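Local coordinates for protein Rab3 interacting molecule variant 2 (Drosophila melanogaster, PDB 4TS6) that probably helps to organise the presynaptic active zone and support neurotransmitter release, as a Rab3-interacting RIM protein, here represented by its C2A domain, at residues A[23-28]-A[79-84]. Numbering follows the deposited sequence.
Sequences LQLIVT and FVYSGL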
loop_
_atom_site.group_PDB
_atom_site.type_symbol
_atom_site.label_atom_id
_atom_site.label_comp_id
_atom_site.label_asym_id
_atom_site.label_seq_id
_atom_site.Cartn_x
_atom_site.Cartn_y
_atom_site.Cartn_z
ATOM N N LEU A 23 3.077 -13.769 15.497
ATOM C CA LEU A 23 2.285 -14.199 14.331
ATOM C C LEU A 23 1.698 -13.021 13.567
ATOM O O LEU A 23 0.506 -13.014 13.237
ATOM C CB LEU A 23 1.158 -15.145 14.738
ATOM C CG LEU A 23 1.537 -16.346 15.605
ATOM C CD1 LEU A 23 0.285 -17.147 15.970
ATOM C CD2 LEU A 23 2.595 -17.230 14.930
ATOM N N GLN A 24 2.535 -12.029 13.273
ATOM C CA GLN A 24 2.056 -10.810 12.634
ATOM C C GLN A 24 2.824 -10.502 11.374
ATOM O O GLN A 24 4.053 -10.613 11.344
ATOM C CB GLN A 24 2.179 -9.634 13.599
ATOM C CG GLN A 24 1.215 -9.722 14.787
ATOM C CD GLN A 24 1.435 -8.607 15.792
ATOM O OE1 GLN A 24 2.562 -8.159 15.999
ATOM N NE2 GLN A 24 0.360 -8.158 16.420
ATOM N N LEU A 25 2.091 -10.141 10.328
ATOM C CA LEU A 25 2.701 -9.574 9.135
ATOM C C LEU A 25 2.699 -8.074 9.373
ATOM O O LEU A 25 1.662 -7.511 9.699
ATOM C CB LEU A 25 1.854 -9.901 7.899
ATOM C CG LEU A 25 2.301 -9.216 6.602
ATOM C CD1 LEU A 25 3.675 -9.729 6.226
ATOM C CD2 LEU A 25 1.300 -9.471 5.473
ATOM N N ILE A 26 3.852 -7.427 9.238
ATOM C CA ILE A 26 3.937 -5.984 9.497
ATOM C C ILE A 26 4.222 -5.236 8.190
ATOM O O ILE A 26 5.181 -5.550 7.476
ATOM C CB ILE A 26 5.011 -5.665 10.552
ATOM C CG1 ILE A 26 4.708 -6.420 11.857
ATOM C CG2 ILE A 26 5.082 -4.170 10.810
ATOM C CD1 ILE A 26 5.905 -6.547 12.781
ATOM N N VAL A 27 3.370 -4.260 7.879
ATOM C CA VAL A 27 3.412 -3.557 6.600
ATOM C C VAL A 27 3.564 -2.069 6.854
ATOM O O VAL A 27 2.719 -1.466 7.521
ATOM C CB VAL A 27 2.104 -3.792 5.801
ATOM C CG1 VAL A 27 2.155 -3.086 4.444
ATOM C CG2 VAL A 27 1.875 -5.274 5.599
ATOM N N THR A 28 4.637 -1.471 6.340
ATOM C CA THR A 28 4.822 -0.021 6.482
ATOM C C THR A 28 4.832 0.651 5.114
ATOM O O THR A 28 5.659 0.323 4.259
ATOM C CB THR A 28 6.101 0.346 7.280
ATOM O OG1 THR A 28 6.062 -0.284 8.570
ATOM C CG2 THR A 28 6.201 1.864 7.466
ATOM N N PHE A 79 0.889 -0.926 9.400
ATOM C CA PHE A 79 -0.317 -1.715 9.632
ATOM C C PHE A 79 0.102 -3.116 10.043
ATOM O O PHE A 79 1.167 -3.590 9.655
ATOM C CB PHE A 79 -1.167 -1.787 8.362
ATOM C CG PHE A 79 -1.617 -0.436 7.851
ATOM C CD1 PHE A 79 -2.437 0.376 8.622
ATOM C CD2 PHE A 79 -1.233 0.002 6.593
ATOM C CE1 PHE A 79 -2.854 1.626 8.149
ATOM C CE2 PHE A 79 -1.647 1.240 6.111
ATOM C CZ PHE A 79 -2.462 2.052 6.895
ATOM N N VAL A 80 -0.735 -3.781 10.829
ATOM C CA VAL A 80 -0.398 -5.117 11.317
ATOM C C VAL A 80 -1.521 -6.093 10.972
ATOM O O VAL A 80 -2.698 -5.769 11.140
ATOM C CB VAL A 80 -0.161 -5.104 12.844
ATOM C CG1 VAL A 80 0.071 -6.508 13.358
ATOM C CG2 VAL A 80 1.029 -4.232 13.180
ATOM N N TYR A 81 -1.156 -7.264 10.454
ATOM C CA TYR A 81 -2.113 -8.342 10.216
ATOM C C TYR A 81 -1.765 -9.481 11.151
ATOM O O TYR A 81 -0.653 -9.986 11.093
ATOM C CB TYR A 81 -2.017 -8.829 8.774
ATOM C CG TYR A 81 -2.589 -7.854 7.774
ATOM C CD1 TYR A 81 -3.963 -7.755 7.588
ATOM C CD2 TYR A 81 -1.763 -7.037 7.017
ATOM C CE1 TYR A 81 -4.506 -6.860 6.671
ATOM C CE2 TYR A 81 -2.300 -6.130 6.086
ATOM C CZ TYR A 81 -3.674 -6.052 5.929
ATOM O OH TYR A 81 -4.228 -5.174 5.017
ATOM N N SER A 82 -2.712 -9.896 11.984
ATOM C CA SER A 82 -2.444 -10.855 13.054
ATOM C C SER A 82 -2.939 -12.267 12.756
ATOM O O SER A 82 -3.661 -12.493 11.781
ATOM C CB SER A 82 -3.085 -10.352 14.351
ATOM O OG SER A 82 -2.639 -9.041 14.640
ATOM N N GLY A 83 -2.542 -13.224 13.593
ATOM C CA GLY A 83 -3.027 -14.593 13.461
ATOM C C GLY A 83 -2.490 -15.342 12.252
ATOM O O GLY A 83 -3.195 -16.174 11.668
ATOM N N LEU A 84 -1.227 -15.099 11.908
ATOM C CA LEU A 84 -0.632 -15.681 10.699
ATOM C C LEU A 84 0.688 -16.408 10.964
ATOM O O LEU A 84 1.622 -15.811 11.496
ATOM C CB LEU A 84 -0.382 -14.563 9.674
ATOM C CG LEU A 84 -1.647 -13.890 9.140
ATOM C CD1 LEU A 84 -1.341 -12.575 8.434
ATOM C CD2 LEU A 84 -2.387 -14.839 8.206
#
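Leu25 and Tyr81 face each other as an antiparallel hydrogen-bonded pair, their CB atoms 4.1 Å apart on the inner face of the sheet. Tyr81 N reaches Leu25 O almost straight (174° at the hydrogen), and Leu25 N returns the bond to Tyr81 O; Val27 and Phe79 form a second such pair, with Phe79 N 2.7 Å from Val27 O. The inner side is the buried one: CG2 of Val27 meets the edge of the Tyr81 ring at CD2 (4.3 Å), CD1 of Leu84 packs on CB of Leu25, and Leu52 and Leu94 of the facing sheet cover them.

The other face is partly open to solvent. Ile26 CG1 and Val80 CG2 barely touch at 4.5 Å. With CG anti to the carbonyl carbon (chi1 -69°) and the chain extended beyond, Gln24 lies across Val80, Gln24 CD 3.5 Å from Val80 CG1, and its OE1 bonds Thr22 OG1. An alanine here would probably strip Val80 CG1 of the amide across it and leave the Thr22 hydroxyl without this partner. Beyond Gly83, Leu84 N bonds Leu23 O, tilted 33° from the carbonyl plane. Such pairing of outermost strand 74-81 with 24-33 belongs to the antiparallel beta-sandwich of a C2 domain.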